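Local coordinates for protein molybdopterin biosynthesis enzyme, MoaB (Thermus thermophilus, PDB 3MCH) that probably takes part in molybdenum-cofactor biosynthesis as a MogA/MoaB-family protein, with a probable molybdopterin-binding domain of globular alpha/beta fold, at residues B[114-119]-B[125-130]; B[55-60]-B[64-69]. One frame throughout, in Å; residues are numbered along the deposited sequence.

Contact 1 (B[114-119]-B[125-130]); sequences RGVAGV and ILNLPG
N127 reaches across to V116 with both its backbone and its side chain. The two side chains lie next to each other and point the same way, with V116 CG2 beside the amide oxygen, 3.2 Å from N127 OD1. That oxygen accepts the backbone N-H of V116 over 3.0 Å in a nearly straight bond (168° at the hydrogen), the donor standing 33° off the carbonyl plane. A chi1 of -67°, with CG anti to the carbonyl carbon of N127 and beside its backbone N, brings OD1 next to V116 N. In return N127 N donates to V116 O, so that N127 grips V116 twice, through its side-chain oxygen and its backbone N-H. G115 passes close by, its CA 3.4 Å from N127 CB. The other end of the amide is held as well, since N127 ND2 donates to T68 OG1 and T84 OG1; bonds at both ends should fix the rotation of the buried group.

Further along, G118 and I125 form an antiparallel hydrogen-bonded pair, with I125 N to G118 O at 2.8 Å and G118 N to I125 O at 2.9 Å. The chain of I125 bends over its glycine partner, bringing CD1 to 3.6 Å from G118 O. Between that pair and the V116/N127 bonds, A117 and L126 make the non-hydrogen-bonded pair, and A117 CB meets the branch carbon L126 CG at 4.2 Å.

This is the beta hairpin of strands 117-120 and 123-128. On its A117 and L126 side it packs against L95 of helix 93-99, with L126 also reaching V142 of helix 132-142. V116 leans on T84 and R85 of helix 80-85, while backbone bonds from A117 to V92 and from L126 to I66 continue the sheet beyond both strands.

Contact 2 (B[55-60]-B[64-69]); sequences RLWADR and DLILTN
I66 meets W57 and A58 of the helix, and the strand that carries it starts one residue after D64, whose carboxylate forms a salt bridge with K156. L65, the first residue of the strand, packs on L146 and L150 of helix 146-154.

I66 points toward the helix and makes the contact through CG1 and both methyls, CG2 and CD1. Its CD1 arrives at the base of the tryptophan, 3.8 Å from W57 CB, and also lies near the helix backbone, 4.1 Å from A58 N. The methyl of A58 is a little farther, with CB 4.3 Å from I66 CD1. The branch methyl approaches the indole at its edge, near the ring plane, where I66 CG2 is 4.0 Å from W57 CE3; CG1 lies at a similar 4.1 Å from the same ring atom. The isoleucine thus meets the rim of the six-membered ring at CE3 and does not stack over its face, and the two side chains slant across one another. With chi1 at -65° and chi2 at 166° the isoleucine chain is drawn out toward the helix, which carries CD1 past the six-membered ring to the root of the side chain. No hydrogen bond crosses between the segments, so the join is one of apolar packing. The pyrrole side of the indole is held by a hydrogen bond from W57 NE1 to E41 OE2.

Helix 47-60 and strand 65-69 belong to the three-layer alpha/beta fold, in which helices flank a central sheet: the helix leads through a short loop into a strand lying between 2-9 and 123-128. L67 faces away from the helix and packs on I26 and L30 of helix 21-30.

Overall arrangement
The two contacts share one mixed sheet, their centres about 12 Å apart. They meet where strand 65-69 of contact 2 runs parallel to strand 123-128 of contact 1: L128 N lies 2.8 Å from T68 O in a probable backbone hydrogen bond, and I125 CG2 packs 3.8 Å from I66 O. Contact 2 packs helix 47-60 on an inner strand, whereas contact 1 extends the sheet from the next strand into an antiparallel hairpin. Both lie in the probable molybdopterin-binding domain. Contact 1 also nears the subunit interface, where R114 NE bonds to the backbone oxygen of E91 of a second subunit.

Contact 1 (B[114-119]-B[125-130])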
loop_
_atom_site.group_PDB
_atom_site.type_symbol
_atom_site.label_atom_id
_atom_site.label_comp_id
_atom_site.label_asym_id
_atom_site.label_seq_id
_atom_site.Cartn_x
_atom_site.Cartn_y
_atom_site.Cartn_z
ATOM N N ARG B 114 -10.549 -1.172 4.001
ATOM C CA ARG B 114 -9.966 -1.813 2.837
ATOM C C ARG B 114 -10.289 -1.000 1.588
ATOM O O ARG B 114 -10.073 -1.455 0.468
ATOM C CB ARG B 114 -10.521 -3.233 2.686
ATOM C CG ARG B 114 -10.342 -4.101 3.923
ATOM C CD ARG B 114 -10.893 -5.505 3.693
ATOM N NE ARG B 114 -10.258 -6.139 2.544
ATOM C CZ ARG B 114 -10.790 -6.209 1.327
ATOM N NH1 ARG B 114 -11.986 -5.687 1.087
ATOM N NH2 ARG B 114 -10.115 -6.790 0.346
ATOM N N GLY B 115 -10.812 0.204 1.783
ATOM C CA GLY B 115 -11.164 1.036 0.648
ATOM C C GLY B 115 -9.995 1.281 -0.284
ATOM O O GLY B 115 -8.861 1.461 0.170
ATOM N N VAL B 116 -10.261 1.260 -1.587
ATOM C CA VAL B 116 -9.218 1.513 -2.573
ATOM C C VAL B 116 -9.441 2.879 -3.215
ATOM O O VAL B 116 -10.439 3.561 -2.942
ATOM C CB VAL B 116 -9.196 0.434 -3.695
ATOM C CG1 VAL B 116 -8.971 -0.946 -3.088
ATOM C CG2 VAL B 116 -10.497 0.459 -4.485
ATOM N N ALA B 117 -8.490 3.284 -4.046
ATOM C CA ALA B 117 -8.567 4.541 -4.773
ATOM C C ALA B 117 -7.987 4.263 -6.147
ATOM O O ALA B 117 -6.996 3.542 -6.272
ATOM C CB ALA B 117 -7.754 5.623 -4.065
ATOM N N GLY B 118 -8.602 4.817 -7.180
ATOM C CA GLY B 118 -8.088 4.590 -8.511
ATOM C C GLY B 118 -8.762 5.427 -9.567
ATOM O O GLY B 118 -9.607 6.274 -9.274
ATOM N N VAL B 119 -8.387 5.174 -10.813
ATOM C CA VAL B 119 -8.940 5.909 -11.935
ATOM C C VAL B 119 -9.583 4.976 -12.950
ATOM O O VAL B 119 -9.081 3.885 -13.211
ATOM C CB VAL B 119 -7.832 6.715 -12.661
ATOM C CG1 VAL B 119 -8.385 7.386 -13.919
ATOM C CG2 VAL B 119 -7.245 7.754 -11.704
ATOM N N ILE B 125 -11.856 7.666 -8.370
ATOM C CA ILE B 125 -12.788 7.010 -7.466
ATOM C C ILE B 125 -12.116 6.657 -6.147
ATOM O O ILE B 125 -11.060 6.017 -6.129
ATOM C CB ILE B 125 -13.351 5.705 -8.103
ATOM C CG1 ILE B 125 -13.934 6.019 -9.482
ATOM C CG2 ILE B 125 -14.412 5.086 -7.204
ATOM C CD1 ILE B 125 -12.915 6.022 -10.590
ATOM N N LEU B 126 -12.724 7.098 -5.046
ATOM C CA LEU B 126 -12.207 6.806 -3.710
ATOM C C LEU B 126 -13.278 6.114 -2.875
ATOM O O LEU B 126 -14.437 6.537 -2.885
ATOM C CB LEU B 126 -11.796 8.096 -2.985
ATOM C CG LEU B 126 -10.417 8.709 -3.255
ATOM C CD1 LEU B 126 -10.275 9.097 -4.709
ATOM C CD2 LEU B 126 -10.247 9.922 -2.353
ATOM N N ASN B 127 -12.886 5.058 -2.163
ATOM C CA ASN B 127 -13.787 4.317 -1.271
ATOM C C ASN B 127 -13.594 4.841 0.152
ATOM O O ASN B 127 -12.602 4.501 0.804
ATOM C CB ASN B 127 -13.440 2.824 -1.210
ATOM C CG ASN B 127 -13.681 2.087 -2.510
ATOM O OD1 ASN B 127 -13.065 1.049 -2.745
ATOM N ND2 ASN B 127 -14.587 2.590 -3.342
ATOM N N LEU B 128 -14.532 5.648 0.640
ATOM C CA LEU B 128 -14.469 6.172 2.004
ATOM C C LEU B 128 -15.212 5.221 2.950
ATOM O O LEU B 128 -16.088 4.467 2.523
ATOM C CB LEU B 128 -15.153 7.540 2.079
ATOM C CG LEU B 128 -14.588 8.712 1.280
ATOM C CD1 LEU B 128 -15.611 9.838 1.253
ATOM C CD2 LEU B 128 -13.289 9.182 1.920
ATOM N N PRO B 129 -14.864 5.241 4.247
ATOM C CA PRO B 129 -15.536 4.375 5.222
ATOM C C PRO B 129 -17.013 4.776 5.293
ATOM O O PRO B 129 -17.392 5.834 4.786
ATOM C CB PRO B 129 -14.791 4.678 6.519
ATOM C CG PRO B 129 -13.421 5.012 6.041
ATOM C CD PRO B 129 -13.701 5.902 4.859
ATOM N N GLY B 130 -17.828 3.954 5.947
ATOM C CA GLY B 130 -19.256 4.223 6.022
ATOM C C GLY B 130 -19.838 5.105 7.111
ATOM O O GLY B 130 -20.975 5.562 6.979
#

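Contact 2 (B[55-60]-B[64-69])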
loop_
_atom_site.group_PDB
_atom_site.type_symbol
_atom_site.label_atom_id
_atom_site.label_comp_id
_atom_site.label_asym_id
_atom_site.label_seq_id
_atom_site.Cartn_x
_atom_site.Cartn_y
_atom_site.Cartn_z
ATOM N N ARG B 55 -20.027 2.530 -13.110
ATOM C CA ARG B 55 -19.820 2.458 -14.550
ATOM C C ARG B 55 -20.555 3.611 -15.229
ATOM O O ARG B 55 -20.004 4.297 -16.089
ATOM C CB ARG B 55 -20.350 1.123 -15.081
ATOM C CG ARG B 55 -19.853 0.750 -16.466
ATOM C CD ARG B 55 -20.630 -0.440 -17.016
ATOM N NE ARG B 55 -20.648 -1.572 -16.090
ATOM C CZ ARG B 55 -19.599 -2.342 -15.815
ATOM N NH1 ARG B 55 -19.720 -3.345 -14.955
ATOM N NH2 ARG B 55 -18.431 -2.119 -16.406
ATOM N N LEU B 56 -21.807 3.806 -14.831
ATOM C CA LEU B 56 -22.654 4.866 -15.369
ATOM C C LEU B 56 -22.049 6.244 -15.118
ATOM O O LEU B 56 -21.881 7.046 -16.039
ATOM C CB LEU B 56 -24.034 4.810 -14.710
ATOM C CG LEU B 56 -25.275 4.495 -15.548
ATOM C CD1 LEU B 56 -25.140 3.128 -16.194
ATOM C CD2 LEU B 56 -26.504 4.546 -14.653
ATOM N N TRP B 57 -21.727 6.510 -13.856
ATOM C CA TRP B 57 -21.167 7.793 -13.452
ATOM C C TRP B 57 -19.851 8.154 -14.128
ATOM O O TRP B 57 -19.621 9.312 -14.473
ATOM C CB TRP B 57 -20.993 7.818 -11.932
ATOM C CG TRP B 57 -22.289 7.949 -11.188
ATOM C CD1 TRP B 57 -23.552 7.884 -11.714
ATOM C CD2 TRP B 57 -22.451 8.194 -9.788
ATOM N NE1 TRP B 57 -24.487 8.078 -10.726
ATOM C CE2 TRP B 57 -23.839 8.273 -9.534
ATOM C CE3 TRP B 57 -21.558 8.356 -8.720
ATOM C CZ2 TRP B 57 -24.355 8.509 -8.257
ATOM C CZ3 TRP B 57 -22.071 8.591 -7.451
ATOM C CH2 TRP B 57 -23.457 8.666 -7.230
ATOM N N ALA B 58 -18.986 7.168 -14.319
ATOM C CA ALA B 58 -17.704 7.424 -14.949
ATOM C C ALA B 58 -17.813 7.441 -16.465
ATOM O O ALA B 58 -17.463 8.425 -17.111
ATOM C CB ALA B 58 -16.690 6.368 -14.516
ATOM N N ASP B 59 -18.317 6.345 -17.022
ATOM C CA ASP B 59 -18.429 6.195 -18.469
ATOM C C ASP B 59 -19.439 7.089 -19.177
ATOM O O ASP B 59 -19.132 7.655 -20.229
ATOM C CB ASP B 59 -18.728 4.734 -18.815
ATOM C CG ASP B 59 -17.649 3.785 -18.324
ATOM O OD1 ASP B 59 -16.634 4.263 -17.769
ATOM O OD2 ASP B 59 -17.818 2.560 -18.494
ATOM N N ARG B 60 -20.637 7.222 -18.622
ATOM C CA ARG B 60 -21.651 8.042 -19.275
ATOM C C ARG B 60 -21.806 9.461 -18.748
ATOM O O ARG B 60 -21.795 10.412 -19.529
ATOM C CB ARG B 60 -23.006 7.337 -19.234
ATOM C CG ARG B 60 -24.060 8.040 -20.069
ATOM C CD ARG B 60 -25.252 7.142 -20.313
ATOM N NE ARG B 60 -25.970 6.832 -19.083
ATOM C CZ ARG B 60 -26.949 5.939 -19.005
ATOM N NH1 ARG B 60 -27.556 5.716 -17.848
ATOM N NH2 ARG B 60 -27.311 5.258 -20.085
ATOM N N ASP B 64 -16.050 13.713 -12.468
ATOM C CA ASP B 64 -14.617 13.850 -12.243
ATOM C C ASP B 64 -14.172 13.077 -11.014
ATOM O O ASP B 64 -13.097 12.476 -10.998
ATOM C CB ASP B 64 -14.262 15.326 -12.072
ATOM C CG ASP B 64 -14.690 16.164 -13.262
ATOM O OD1 ASP B 64 -14.419 15.737 -14.407
ATOM O OD2 ASP B 64 -15.287 17.245 -13.055
ATOM N N LEU B 65 -15.013 13.095 -9.988
ATOM C CA LEU B 65 -14.711 12.410 -8.739
ATOM C C LEU B 65 -15.899 11.612 -8.242
ATOM O O LEU B 65 -17.029 12.097 -8.248
ATOM C CB LEU B 65 -14.328 13.432 -7.658
ATOM C CG LEU B 65 -14.081 12.883 -6.250
ATOM C CD1 LEU B 65 -12.772 12.098 -6.220
ATOM C CD2 LEU B 65 -14.025 14.032 -5.244
ATOM N N ILE B 66 -15.645 10.380 -7.824
ATOM C CA ILE B 66 -16.704 9.569 -7.253
ATOM C C ILE B 66 -16.254 9.168 -5.862
ATOM O O ILE B 66 -15.212 8.534 -5.693
ATOM C CB ILE B 66 -16.988 8.288 -8.057
ATOM C CG1 ILE B 66 -17.538 8.646 -9.435
ATOM C CG2 ILE B 66 -17.985 7.408 -7.285
ATOM C CD1 ILE B 66 -17.542 7.500 -10.443
ATOM N N LEU B 67 -17.030 9.580 -4.867
ATOM C CA LEU B 67 -16.749 9.245 -3.486
ATOM C C LEU B 67 -17.803 8.253 -3.017
ATOM O O LEU B 67 -18.969 8.619 -2.832
ATOM C CB LEU B 67 -16.797 10.502 -2.603
ATOM C CG LEU B 67 -15.783 11.602 -2.936
ATOM C CD1 LEU B 67 -16.046 12.842 -2.083
ATOM C CD2 LEU B 67 -14.365 11.087 -2.691
ATOM N N THR B 68 -17.411 6.992 -2.871
ATOM C CA THR B 68 -18.348 5.996 -2.366
ATOM C C THR B 68 -18.082 6.005 -0.869
ATOM O O THR B 68 -17.009 6.425 -0.429
ATOM C CB THR B 68 -18.071 4.562 -2.902
ATOM O OG1 THR B 68 -16.860 4.046 -2.325
ATOM C CG2 THR B 68 -17.958 4.558 -4.419
ATOM N N ASN B 69 -19.056 5.576 -0.079
ATOM C CA ASN B 69 -18.852 5.498 1.354
ATOM C C ASN B 69 -19.546 4.237 1.845
ATOM O O ASN B 69 -20.657 3.924 1.412
ATOM C CB ASN B 69 -19.384 6.753 2.069
ATOM C CG ASN B 69 -20.899 6.850 2.056
ATOM O OD1 ASN B 69 -21.586 6.161 2.809
ATOM N ND2 ASN B 69 -21.426 7.712 1.193
#